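Local coordinates for protein soluble secreted antigen MPT53 (Mycobacterium tuberculosis, PDB 1LU4) that probably catalyses the oxidation of reduced, unfolded secreted proteins to form disulfide bonds, as a thioredoxin-fold oxidoreductase related to DsbE, at residues D2-F7 / G19-Q23; K25-F31 / A102-A108; W30-P34 / A69-V74; S45-V49 / S123-S128; F38-E42 / P118-M122. The contacts are given in a common frame with arbitrary orientation. Numbering follows the deposited sequence.

Contact 1 (D2-F7 / G19-Q23); sequences DERLQF and GASLQ
Two short 3-10 turns, one at the N terminus (3-5) and one at 19-22, pack together just beyond the open ends of the small antiparallel pair of strands 8-10 and 16-18. Leu5 N bonds back to Asp2 O (3.1 Å) and Leu22 N to Gly19 O (2.9 Å). The CA atoms of Leu5 and Gly19 lie 5.0 Å apart, those of Gln6 and Ala20 4.8 Å. Gln6 (phi/psi -81/69) centres an inverse gamma turn, after which Phe7 is extended. Here the chain enters the two-stranded element that precedes strand 27-32 of the thioredoxin fold, and Gly19 N donates to Phe7 O (2.8 Å). With chi1 p, the Phe7 ring lies so that Gly19 CA sits over its face, a CH-pi contact 4.0 Å from the centroid; a CB at Gly19 would run into Phe7 CE2. Leu5 (mt) points toward the other turn, with CD2 3.9 Å from Leu22 CD1 and CD1 3.8 Å from Gln23 CG, while it also touches Tyr106.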
# COMPACT_ATOMS: atom_id res chain seq x y z
N ASP A 2 -3.23 -13.33 -7.38
CA ASP A 2 -4.30 -13.59 -8.33
C ASP A 2 -5.64 -13.27 -7.71
O ASP A 2 -6.00 -12.07 -7.61
CB ASP A 2 -4.09 -15.04 -8.83
CG ASP A 2 -3.55 -15.01 -10.24
OD1 ASP A 2 -2.37 -15.27 -10.55
OD2 ASP A 2 -4.40 -14.70 -11.11
N GLU A 3 -6.48 -14.21 -7.26
CA GLU A 3 -7.85 -13.89 -6.90
C GLU A 3 -8.00 -13.04 -5.64
O GLU A 3 -9.05 -12.42 -5.39
CB GLU A 3 -8.63 -15.22 -6.76
CG GLU A 3 -10.12 -14.98 -6.97
CD GLU A 3 -10.84 -16.16 -7.57
OE1 GLU A 3 -10.26 -17.27 -7.60
OE2 GLU A 3 -12.00 -15.97 -8.01
N ARG A 4 -7.00 -12.92 -4.76
CA ARG A 4 -7.27 -11.98 -3.71
C ARG A 4 -7.39 -10.51 -4.14
O ARG A 4 -8.03 -9.73 -3.43
CB ARG A 4 -6.11 -11.98 -2.71
CG ARG A 4 -5.94 -13.28 -1.97
CD ARG A 4 -4.77 -13.24 -1.00
NE ARG A 4 -3.51 -12.99 -1.68
CZ ARG A 4 -2.31 -12.77 -1.15
NH1 ARG A 4 -2.24 -12.81 0.19
NH2 ARG A 4 -1.20 -12.52 -1.84
N LEU A 5 -6.79 -10.20 -5.27
CA LEU A 5 -6.91 -8.84 -5.80
C LEU A 5 -8.36 -8.55 -6.23
O LEU A 5 -8.64 -7.41 -6.56
CB LEU A 5 -5.99 -8.65 -7.00
CG LEU A 5 -4.50 -8.60 -6.66
CD1 LEU A 5 -3.67 -8.71 -7.93
CD2 LEU A 5 -4.17 -7.29 -5.92
N GLN A 6 -9.28 -9.52 -6.24
CA GLN A 6 -10.65 -9.32 -6.69
C GLN A 6 -11.46 -8.70 -5.56
O GLN A 6 -12.29 -9.36 -4.95
CB GLN A 6 -11.22 -10.65 -7.16
CG GLN A 6 -10.22 -11.52 -7.88
CD GLN A 6 -10.85 -11.99 -9.18
OE1 GLN A 6 -10.47 -13.05 -9.65
NE2 GLN A 6 -11.78 -11.16 -9.63
N PHE A 7 -11.15 -7.44 -5.26
CA PHE A 7 -11.91 -6.71 -4.26
C PHE A 7 -12.32 -5.37 -4.86
O PHE A 7 -11.66 -4.92 -5.80
CB PHE A 7 -11.14 -6.48 -2.97
CG PHE A 7 -9.83 -5.70 -3.13
CD1 PHE A 7 -9.75 -4.32 -3.14
CD2 PHE A 7 -8.63 -6.40 -3.24
CE1 PHE A 7 -8.57 -3.66 -3.28
CE2 PHE A 7 -7.42 -5.71 -3.39
CZ PHE A 7 -7.36 -4.32 -3.39
N GLY A 19 -9.77 -3.60 -7.35
CA GLY A 19 -8.54 -4.32 -7.21
C GLY A 19 -8.21 -5.21 -8.38
O GLY A 19 -7.04 -5.50 -8.67
N ALA A 20 -9.24 -5.64 -9.11
CA ALA A 20 -8.99 -6.53 -10.24
C ALA A 20 -8.15 -5.77 -11.27
O ALA A 20 -7.48 -6.44 -12.06
CB ALA A 20 -10.30 -7.03 -10.81
N SER A 21 -8.21 -4.44 -11.26
CA SER A 21 -7.39 -3.68 -12.22
C SER A 21 -5.91 -3.88 -12.00
O SER A 21 -5.17 -3.54 -12.92
CB SER A 21 -7.76 -2.18 -12.12
OG SER A 21 -7.30 -1.61 -10.90
N LEU A 22 -5.50 -4.42 -10.85
CA LEU A 22 -4.10 -4.63 -10.57
C LEU A 22 -3.63 -5.92 -11.18
O LEU A 22 -2.41 -6.16 -11.26
CB LEU A 22 -3.87 -4.65 -9.05
CG LEU A 22 -4.16 -3.29 -8.37
CD1 LEU A 22 -4.13 -3.49 -6.87
CD2 LEU A 22 -3.20 -2.20 -8.81
N GLN A 23 -4.54 -6.81 -11.56
CA GLN A 23 -4.06 -8.10 -12.08
C GLN A 23 -3.26 -7.90 -13.36
O GLN A 23 -3.55 -7.10 -14.29
CB GLN A 23 -5.28 -9.02 -12.24
CG GLN A 23 -5.90 -9.37 -10.90
CD GLN A 23 -7.15 -10.22 -10.97
OE1 GLN A 23 -7.37 -11.11 -10.12
NE2 GLN A 23 -7.99 -9.98 -11.99

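Contact 2 (K25-F31 / A102-A108); sequences KPAVLWF and AFVFYRA
This is an antiparallel strand pairing at the middle of the five-stranded mixed sheet, between strands 27-31 and 102-106, whose axes approach to 4.7 Å at 169°. Three hydrogen-bonded pairs close doubly: Ala27 N to Tyr106 O 3.0 Å and Tyr106 N to Ala27 O 2.8 Å; Leu29 N to Val104 O and Val104 N to Leu29 O, each 2.9 Å; Phe31 N to Ala102 O 2.8 Å and Ala102 N to Phe31 O 3.1 Å. Val28-Phe105 and Trp30-Phe103 are non-hydrogen-bonded pairs, CA atoms 4.8 and 4.7 Å apart. As is usual in the thioredoxin fold, the central strand 27-32 also pairs in parallel with 57-62, through Val28 and Trp30. On the face of Val28, Trp30, Phe103 and Phe105, Trp30 and Phe103 pack on helix 37-52; there Trp30 (chi1 t) and Phe103 (chi1 m) meet obliquely, Trp30 CD1 3.4 Å from Phe103 CE2. On the face of Ala27, Leu29 and Phe31, Leu29 CD1 lies 3.9 Å from Tyr106 CE2 and Phe31 CE1 4.0 Å from Val104 CG2.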
# COMPACT_ATOMS: atom_id res chain seq x y z
N LYS A 25 -0.12 -6.84 -13.74
CA LYS A 25 0.92 -5.80 -13.87
C LYS A 25 1.66 -5.77 -12.53
O LYS A 25 1.21 -6.24 -11.47
CB LYS A 25 0.29 -4.49 -14.32
CG LYS A 25 -0.71 -4.00 -13.33
CD LYS A 25 -1.20 -2.58 -13.56
CE LYS A 25 -2.50 -2.51 -14.30
NZ LYS A 25 -3.24 -1.28 -13.91
N PRO A 26 2.88 -5.26 -12.53
CA PRO A 26 3.65 -5.14 -11.29
C PRO A 26 2.94 -4.11 -10.37
O PRO A 26 2.47 -3.07 -10.82
CB PRO A 26 5.00 -4.58 -11.74
CG PRO A 26 4.85 -4.13 -13.16
CD PRO A 26 3.61 -4.72 -13.72
N ALA A 27 2.86 -4.47 -9.10
CA ALA A 27 2.12 -3.62 -8.18
C ALA A 27 2.68 -3.77 -6.77
O ALA A 27 3.32 -4.81 -6.45
CB ALA A 27 0.64 -4.02 -8.22
N VAL A 28 2.40 -2.79 -5.95
CA VAL A 28 2.79 -2.84 -4.54
C VAL A 28 1.54 -2.44 -3.75
O VAL A 28 0.99 -1.36 -3.95
CB VAL A 28 3.96 -1.90 -4.24
CG1 VAL A 28 4.26 -1.87 -2.72
CG2 VAL A 28 5.23 -2.24 -5.01
N LEU A 29 1.16 -3.32 -2.78
CA LEU A 29 0.19 -2.93 -1.78
C LEU A 29 0.93 -2.53 -0.51
O LEU A 29 1.86 -3.25 -0.09
CB LEU A 29 -0.77 -4.07 -1.43
CG LEU A 29 -1.51 -4.72 -2.59
CD1 LEU A 29 -2.44 -5.81 -2.07
CD2 LEU A 29 -2.25 -3.70 -3.47
N TRP A 30 0.53 -1.43 0.11
CA TRP A 30 1.14 -0.98 1.34
C TRP A 30 0.04 -0.72 2.34
O TRP A 30 -0.79 0.18 2.16
CB TRP A 30 1.96 0.29 1.10
CG TRP A 30 2.71 0.81 2.29
CD1 TRP A 30 3.59 0.15 3.09
CD2 TRP A 30 2.69 2.16 2.80
NE1 TRP A 30 4.10 0.96 4.06
CE2 TRP A 30 3.56 2.19 3.90
CE3 TRP A 30 1.99 3.31 2.41
CZ2 TRP A 30 3.76 3.37 4.63
CZ3 TRP A 30 2.20 4.50 3.15
CH2 TRP A 30 3.08 4.48 4.23
N PHE A 31 0.03 -1.54 3.40
CA PHE A 31 -0.99 -1.43 4.47
C PHE A 31 -0.46 -0.56 5.56
O PHE A 31 0.59 -0.85 6.17
CB PHE A 31 -1.27 -2.86 5.02
CG PHE A 31 -1.92 -3.76 4.00
CD1 PHE A 31 -1.17 -4.47 3.05
CD2 PHE A 31 -3.31 -3.91 3.98
CE1 PHE A 31 -1.79 -5.29 2.14
CE2 PHE A 31 -3.93 -4.73 3.04
CZ PHE A 31 -3.19 -5.42 2.09
N ALA A 102 2.76 -3.09 6.27
CA ALA A 102 3.01 -4.34 5.57
C ALA A 102 3.02 -4.03 4.08
O ALA A 102 2.28 -3.19 3.63
CB ALA A 102 1.95 -5.40 5.83
N PHE A 103 3.87 -4.74 3.35
CA PHE A 103 3.98 -4.64 1.90
C PHE A 103 3.65 -5.97 1.24
O PHE A 103 4.10 -7.01 1.74
CB PHE A 103 5.39 -4.28 1.49
CG PHE A 103 5.93 -2.94 1.91
CD1 PHE A 103 6.45 -2.79 3.20
CD2 PHE A 103 5.92 -1.90 1.03
CE1 PHE A 103 6.98 -1.57 3.57
CE2 PHE A 103 6.45 -0.66 1.39
CZ PHE A 103 6.97 -0.54 2.66
N VAL A 104 2.96 -5.90 0.11
CA VAL A 104 2.85 -7.02 -0.81
C VAL A 104 3.40 -6.55 -2.13
O VAL A 104 2.88 -5.63 -2.73
CB VAL A 104 1.43 -7.55 -0.93
CG1 VAL A 104 1.40 -8.77 -1.84
CG2 VAL A 104 0.77 -7.91 0.44
N PHE A 105 4.44 -7.26 -2.62
CA PHE A 105 5.12 -6.93 -3.86
C PHE A 105 4.67 -7.90 -4.93
O PHE A 105 5.04 -9.11 -4.85
CB PHE A 105 6.63 -7.03 -3.62
CG PHE A 105 7.18 -5.97 -2.71
CD1 PHE A 105 7.45 -4.70 -3.16
CD2 PHE A 105 7.38 -6.28 -1.36
CE1 PHE A 105 7.92 -3.73 -2.33
CE2 PHE A 105 7.87 -5.32 -0.49
CZ PHE A 105 8.13 -4.05 -0.99
N TYR A 106 3.88 -7.46 -5.90
CA TYR A 106 3.35 -8.34 -6.95
C TYR A 106 4.10 -8.16 -8.26
O TYR A 106 4.33 -7.06 -8.75
CB TYR A 106 1.95 -7.91 -7.28
CG TYR A 106 0.84 -8.46 -6.39
CD1 TYR A 106 0.46 -9.78 -6.53
CD2 TYR A 106 0.23 -7.68 -5.45
CE1 TYR A 106 -0.54 -10.29 -5.75
CE2 TYR A 106 -0.80 -8.20 -4.66
CZ TYR A 106 -1.17 -9.50 -4.82
OH TYR A 106 -2.18 -10.01 -4.03
N ARG A 107 4.48 -9.31 -8.81
CA ARG A 107 4.90 -9.37 -10.20
C ARG A 107 3.68 -9.44 -11.11
O ARG A 107 2.58 -9.79 -10.67
CB ARG A 107 5.78 -10.60 -10.47
CG ARG A 107 7.10 -10.53 -9.68
CD ARG A 107 7.93 -11.75 -10.14
NE ARG A 107 8.35 -11.65 -11.52
CZ ARG A 107 9.49 -11.07 -11.91
NH1 ARG A 107 10.30 -10.55 -11.00
NH2 ARG A 107 9.78 -11.04 -13.20
N ALA A 108 3.89 -9.11 -12.41
CA ALA A 108 2.79 -9.18 -13.38
C ALA A 108 2.23 -10.58 -13.50
O ALA A 108 1.07 -10.76 -13.82
CB ALA A 108 3.32 -8.70 -14.75

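Contact 3 (W30-P34 / A69-V74); sequences WFWTP and AMQSFV
Strand residues 30-32 run extended and give way at Thr33 and Pro34 to a loop, while 69-74 is regular alpha helix, with Phe73 N bonded to Ala69 O (3.2 Å) and Val74 N to Met70 O (3.1 Å). The segment axes approach to 12.5 Å at 124°, and the backbones come nearest at Pro34 and Phe73, CA to CA 5.8 Å. In thioredoxin-fold terms, helix 67-77 packs here against the C-terminal end of the central strand 27-32, just before the CxxC of Cys36 and Cys39, the predicted redox-active pair. No hydrogen bond joins the segments, so aromatic and aliphatic surfaces carry the contact. Phe73 (chi1 t, chi2 -86°) points toward the strand and makes an offset stack with the six-membered ring of Trp32 (chi1 p, chi2 -90°), centroids 4.4 Å apart and planes at 14°. Trp30 CH2 reaches the edge of the same Phe73 ring, 3.8 Å from CE1. Trp32 also lies against the helix: its CH2 is 3.9 Å from Met70 CB and its CZ2 3.8 Å from Val74 CG2, while its NE1 bonds to Asn83 on strand 82-85. Pro34 fits against the first turn, Pro34 CB 3.6 Å from Ala69 O and Pro34 CG 4.1 Å from Ala69 CB, and Pro34 CB rests 3.8 Å from Phe73 CB.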
# COMPACT_ATOMS: atom_id res chain seq x y z
N TRP A 30 0.53 -1.43 0.11
CA TRP A 30 1.14 -0.98 1.34
C TRP A 30 0.04 -0.72 2.34
O TRP A 30 -0.79 0.18 2.16
CB TRP A 30 1.96 0.29 1.10
CG TRP A 30 2.71 0.81 2.29
CD1 TRP A 30 3.59 0.15 3.09
CD2 TRP A 30 2.69 2.16 2.80
NE1 TRP A 30 4.10 0.96 4.06
CE2 TRP A 30 3.56 2.19 3.90
CE3 TRP A 30 1.99 3.31 2.41
CZ2 TRP A 30 3.76 3.37 4.63
CZ3 TRP A 30 2.20 4.50 3.15
CH2 TRP A 30 3.08 4.48 4.23
N PHE A 31 0.03 -1.54 3.40
CA PHE A 31 -0.99 -1.43 4.47
C PHE A 31 -0.46 -0.56 5.56
O PHE A 31 0.59 -0.85 6.17
CB PHE A 31 -1.27 -2.86 5.02
CG PHE A 31 -1.92 -3.76 4.00
CD1 PHE A 31 -1.17 -4.47 3.05
CD2 PHE A 31 -3.31 -3.91 3.98
CE1 PHE A 31 -1.79 -5.29 2.14
CE2 PHE A 31 -3.93 -4.73 3.04
CZ PHE A 31 -3.19 -5.42 2.09
N TRP A 32 -1.16 0.53 5.83
CA TRP A 32 -0.66 1.56 6.78
C TRP A 32 -1.79 2.08 7.65
O TRP A 32 -2.98 1.92 7.39
CB TRP A 32 -0.06 2.69 5.96
CG TRP A 32 -0.88 3.47 5.00
CD1 TRP A 32 -1.06 3.17 3.68
CD2 TRP A 32 -1.62 4.68 5.23
NE1 TRP A 32 -1.86 4.10 3.05
CE2 TRP A 32 -2.20 5.04 3.99
CE3 TRP A 32 -1.83 5.48 6.35
CZ2 TRP A 32 -2.99 6.20 3.83
CZ3 TRP A 32 -2.61 6.62 6.19
CH2 TRP A 32 -3.20 6.97 4.95
N THR A 33 -1.35 2.73 8.76
CA THR A 33 -2.25 3.55 9.54
C THR A 33 -1.54 4.87 9.81
O THR A 33 -0.32 4.89 9.91
CB THR A 33 -2.63 2.87 10.88
OG1 THR A 33 -1.47 2.80 11.78
CG2 THR A 33 -3.22 1.51 10.78
N PRO A 34 -2.26 6.01 9.93
CA PRO A 34 -1.56 7.29 9.92
C PRO A 34 -0.82 7.61 11.20
O PRO A 34 0.03 8.51 11.21
CB PRO A 34 -2.69 8.30 9.64
CG PRO A 34 -3.96 7.60 10.09
CD PRO A 34 -3.69 6.13 9.74
N ALA A 69 -7.77 11.95 9.01
CA ALA A 69 -6.41 11.63 9.48
C ALA A 69 -5.66 10.90 8.37
O ALA A 69 -4.44 11.11 8.17
CB ALA A 69 -6.48 10.80 10.76
N MET A 70 -6.36 10.03 7.68
CA MET A 70 -5.74 9.34 6.52
C MET A 70 -5.31 10.34 5.49
O MET A 70 -4.20 10.29 4.95
CB MET A 70 -6.69 8.31 5.93
CG MET A 70 -7.04 7.16 6.87
SD MET A 70 -8.35 6.16 6.11
CE MET A 70 -8.45 4.81 7.26
N GLN A 71 -6.20 11.29 5.18
CA GLN A 71 -5.88 12.30 4.16
C GLN A 71 -4.72 13.19 4.60
O GLN A 71 -3.87 13.55 3.80
CB GLN A 71 -7.12 13.18 3.93
CG GLN A 71 -8.19 12.38 3.21
CD GLN A 71 -9.47 13.17 3.02
OE1 GLN A 71 -9.71 14.22 3.66
NE2 GLN A 71 -10.29 12.71 2.10
N SER A 72 -4.68 13.58 5.89
CA SER A 72 -3.54 14.40 6.32
C SER A 72 -2.24 13.70 6.10
O SER A 72 -1.23 14.36 5.80
CB SER A 72 -3.72 14.71 7.82
OG SER A 72 -4.75 15.63 8.01
N PHE A 73 -2.20 12.38 6.35
CA PHE A 73 -0.97 11.61 6.17
C PHE A 73 -0.53 11.57 4.70
O PHE A 73 0.61 11.83 4.38
CB PHE A 73 -1.25 10.24 6.74
CG PHE A 73 -0.15 9.24 6.68
CD1 PHE A 73 0.07 8.44 5.55
CD2 PHE A 73 0.71 9.02 7.78
CE1 PHE A 73 1.05 7.45 5.58
CE2 PHE A 73 1.69 8.05 7.77
CZ PHE A 73 1.87 7.23 6.65
N VAL A 74 -1.50 11.30 3.80
CA VAL A 74 -1.20 11.29 2.39
C VAL A 74 -0.68 12.65 1.95
O VAL A 74 0.28 12.73 1.14
CB VAL A 74 -2.46 10.86 1.59
CG1 VAL A 74 -2.34 11.20 0.12
CG2 VAL A 74 -2.74 9.36 1.77

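Contact 4 (S45-V49 / S123-S128); sequences SLSQV and SQDELS
Ser123 is the N-cap of helix 124-133: its OG (chi1 p) accepts from Glu126 N at 2.9 Å, and the helix starts beside residues 45-49 of helix 37-52. The two short segments approach to 9.7 Å and cross at -43°, both helices lying on the same side of the thioredoxin-fold sheet. Gln124, fully extended (chi1 t, chi2 t), reaches across the groove; its CA is 5.0 Å from that of Ser45, its CB 3.3 Å from Ser45 OG and its CG 3.8 Å from Val49 CG2, and a water bridges Gln124 OE1 and Gln48 NE2, 2.8 Å from each. One turn on, Leu127 (tp) points at the partner helix, with CD2 3.8 Å from Val49 CG2, 4.1 Å from Leu46 CD2 and 3.7 Å from Ser45 O; it also touches Phe103 and Phe105 of the sheet. Ser128 closes the contact, CA 4.1 Å from Val49 CG1. No direct hydrogen bond joins the helices, so they are held by an apolar seam on the sheet side and a water bridge at the solvent edge.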
# COMPACT_ATOMS: atom_id res chain seq x y z
N SER A 45 9.68 7.36 1.78
CA SER A 45 10.23 6.39 0.86
C SER A 45 9.20 5.88 -0.11
O SER A 45 9.48 5.70 -1.30
CB SER A 45 10.83 5.21 1.65
OG SER A 45 11.93 5.74 2.41
N LEU A 46 7.99 5.58 0.34
CA LEU A 46 6.87 5.22 -0.59
C LEU A 46 6.68 6.33 -1.59
O LEU A 46 6.54 6.07 -2.79
CB LEU A 46 5.53 5.02 0.14
CG LEU A 46 5.21 3.63 0.69
CD1 LEU A 46 5.03 2.59 -0.44
CD2 LEU A 46 6.25 3.14 1.68
N SER A 47 6.67 7.59 -1.12
CA SER A 47 6.39 8.69 -2.06
C SER A 47 7.44 8.76 -3.16
O SER A 47 7.13 8.86 -4.35
CB SER A 47 6.46 10.00 -1.26
OG SER A 47 6.23 11.08 -2.17
N GLN A 48 8.69 8.65 -2.78
CA GLN A 48 9.82 8.76 -3.73
C GLN A 48 9.89 7.54 -4.63
O GLN A 48 10.08 7.66 -5.84
CB GLN A 48 11.12 8.94 -2.93
CG GLN A 48 11.24 10.34 -2.32
CD GLN A 48 11.34 11.41 -3.37
OE1 GLN A 48 10.48 12.35 -3.45
NE2 GLN A 48 12.35 11.33 -4.21
N VAL A 49 9.80 6.34 -4.08
CA VAL A 49 9.92 5.13 -4.89
C VAL A 49 8.76 5.01 -5.86
O VAL A 49 8.96 4.65 -7.03
CB VAL A 49 10.16 3.90 -4.03
CG1 VAL A 49 10.24 2.64 -4.93
CG2 VAL A 49 11.44 4.03 -3.22
N SER A 123 13.91 0.65 4.70
CA SER A 123 14.66 1.81 4.16
C SER A 123 14.22 2.01 2.71
O SER A 123 13.74 1.14 1.99
CB SER A 123 16.16 1.54 4.18
OG SER A 123 16.49 0.48 3.22
N GLN A 124 14.54 3.25 2.24
CA GLN A 124 14.30 3.52 0.82
C GLN A 124 15.12 2.65 -0.10
O GLN A 124 14.62 2.19 -1.13
CB GLN A 124 14.57 5.01 0.52
CG GLN A 124 14.09 5.35 -0.91
CD GLN A 124 14.32 6.78 -1.30
OE1 GLN A 124 14.28 7.17 -2.48
NE2 GLN A 124 14.57 7.64 -0.34
N ASP A 125 16.39 2.44 0.25
CA ASP A 125 17.23 1.60 -0.59
C ASP A 125 16.64 0.20 -0.69
O ASP A 125 16.62 -0.40 -1.76
CB ASP A 125 18.65 1.52 -0.02
CG ASP A 125 19.51 2.70 -0.42
OD1 ASP A 125 19.06 3.73 -0.96
OD2 ASP A 125 20.74 2.60 -0.18
N GLU A 126 16.16 -0.31 0.47
CA GLU A 126 15.60 -1.65 0.38
C GLU A 126 14.34 -1.68 -0.49
O GLU A 126 14.13 -2.54 -1.31
CB GLU A 126 15.29 -2.25 1.75
CG GLU A 126 14.64 -3.63 1.66
CD GLU A 126 14.39 -4.28 3.02
OE1 GLU A 126 15.13 -4.04 3.99
OE2 GLU A 126 13.39 -5.04 3.08
N LEU A 127 13.45 -0.69 -0.27
CA LEU A 127 12.21 -0.60 -1.05
C LEU A 127 12.48 -0.44 -2.54
O LEU A 127 11.84 -1.13 -3.35
CB LEU A 127 11.39 0.58 -0.51
CG LEU A 127 10.06 0.82 -1.25
CD1 LEU A 127 9.14 -0.37 -1.19
CD2 LEU A 127 9.38 2.07 -0.68
N SER A 128 13.41 0.42 -2.89
CA SER A 128 13.75 0.62 -4.29
C SER A 128 14.20 -0.69 -4.93
O SER A 128 13.80 -1.03 -6.05
CB SER A 128 14.83 1.73 -4.34
OG SER A 128 15.24 1.88 -5.66
O HOH W 1 14.59 9.79 -3.54

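Contact 5 (F38-E42 / P118-M122); sequences FCNAE and PTAAM
The side chains of Phe38 and Glu42, one helical turn apart near the start of helix 37-52, grip the irregular loop 118-122 that leads to helix 124-133. Both use chi1 m. Phe38 (chi2 -86°) points toward the loop and lays its ring along the backbone: Pro118 O stands over one face, 3.8 Å from CZ, Ala121 N lies at the ring edge 3.8 Å from CD1, and Thr119 O is 3.6 Å from CE1. The closest backbones are those of Phe38 and Ala121, CA to CA 5.1 Å. Ala41, also on the loop-facing side of the helix, meets Ala121, CB to CB 3.8 Å. Glu42 extends with chi2 t, which brings OE2 to Met122 N for a nearly straight hydrogen bond of 2.8 Å; Ala121 CB rests 3.7 Å from Glu42 CG. Its other oxygen, OE1, is bonded to Trp30 NE1 on the central strand, so one buried carboxylate ties helix, loop and sheet. A water bonded to Met122 O (2.7 Å) is held weakly by Ala41 O (3.4 Å). Met122 (chi1 t, chi2 t) sends its thioether away, onto Phe103 and Leu127. Phe38 lies inside the CxxC (Cys36 to Cys39), so the loop packs against the motif itself, while Cys39 points away from the loop and packs on Pro101; a CxxC at a helix start is the active-site arrangement of the thioredoxin family.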
# COMPACT_ATOMS: atom_id res chain seq x y z
N PHE A 38 6.20 3.78 12.43
CA PHE A 38 6.92 3.05 11.39
C PHE A 38 6.34 3.42 10.04
O PHE A 38 7.09 3.65 9.09
CB PHE A 38 6.86 1.55 11.64
CG PHE A 38 7.47 1.16 12.97
CD1 PHE A 38 8.83 0.95 13.07
CD2 PHE A 38 6.65 1.02 14.13
CE1 PHE A 38 9.41 0.57 14.29
CE2 PHE A 38 7.24 0.66 15.33
CZ PHE A 38 8.61 0.47 15.41
N CYS A 39 5.01 3.54 9.93
CA CYS A 39 4.39 3.97 8.71
C CYS A 39 4.83 5.40 8.37
O CYS A 39 5.10 5.71 7.20
CB CYS A 39 2.87 3.90 8.81
SG CYS A 39 2.20 2.22 8.92
N ASN A 40 4.90 6.24 9.37
CA ASN A 40 5.33 7.61 9.15
C ASN A 40 6.77 7.63 8.67
O ASN A 40 7.11 8.43 7.79
CB ASN A 40 5.24 8.44 10.44
CG ASN A 40 3.82 8.93 10.66
OD1 ASN A 40 2.93 8.17 11.19
ND2 ASN A 40 3.59 10.14 10.28
N ALA A 41 7.66 6.77 9.20
CA ALA A 41 9.06 6.70 8.75
C ALA A 41 9.14 6.20 7.34
O ALA A 41 10.01 6.66 6.58
CB ALA A 41 9.85 5.84 9.70
N GLU A 42 8.34 5.27 6.94
CA GLU A 42 8.35 4.72 5.58
C GLU A 42 7.71 5.62 4.55
O GLU A 42 8.10 5.54 3.36
CB GLU A 42 7.59 3.39 5.54
CG GLU A 42 8.36 2.28 6.26
CD GLU A 42 7.66 0.95 6.21
OE1 GLU A 42 6.51 0.87 5.78
OE2 GLU A 42 8.33 -0.04 6.64
N PRO A 118 7.40 -5.91 12.34
CA PRO A 118 7.03 -4.97 13.37
C PRO A 118 8.21 -4.22 14.00
O PRO A 118 8.04 -3.28 14.79
CB PRO A 118 6.33 -5.89 14.36
CG PRO A 118 6.96 -7.24 14.22
CD PRO A 118 7.41 -7.33 12.76
N THR A 119 9.47 -4.50 13.68
CA THR A 119 10.52 -3.94 14.51
C THR A 119 11.18 -2.70 13.92
O THR A 119 11.88 -1.99 14.63
CB THR A 119 11.60 -5.01 14.82
OG1 THR A 119 12.28 -5.34 13.62
CG2 THR A 119 10.96 -6.30 15.34
N ALA A 120 10.98 -2.44 12.63
CA ALA A 120 11.72 -1.41 11.97
C ALA A 120 11.05 -0.95 10.69
O ALA A 120 10.33 -1.72 10.09
CB ALA A 120 13.14 -1.88 11.64
N ALA A 121 11.31 0.28 10.29
CA ALA A 121 10.82 0.75 8.97
C ALA A 121 11.73 0.24 7.87
O ALA A 121 12.95 0.24 8.03
CB ALA A 121 10.79 2.27 9.04
N MET A 122 11.12 -0.12 6.76
CA MET A 122 11.92 -0.45 5.58
C MET A 122 12.62 0.80 5.05
O MET A 122 12.00 1.84 4.93
CB MET A 122 11.01 -1.01 4.50
CG MET A 122 11.81 -1.57 3.31
SD MET A 122 10.73 -2.18 1.98
CE MET A 122 10.03 -3.58 2.76
O HOH W 2 12.00 4.51 4.84
O HOH W 3 8.30 -2.38 7.36

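In the fold
From the N terminus, contact 1 closes a short loop around strands 8-10 and 16-18 and ends before contact 2 begins, yet the two touch through Leu5 and Tyr106 and through Leu22 and Leu29. Contacts 2 and 3 start from the same strand, 27-32: contact 3 closes first, on helix 67-77, and contact 2 later, on strand 102-106. Contacts 4 and 5 open on helix 37-52, within both of these loops, and close beyond them, so they cross contacts 2 and 3; they also cross each other, contact 5 opening and closing first. Glu42 and Leu46 reach Trp30, joining helix 37-52, which carries the predicted redox CxxC, to the sheet; Leu127, on Phe103, brings in helix 124-133.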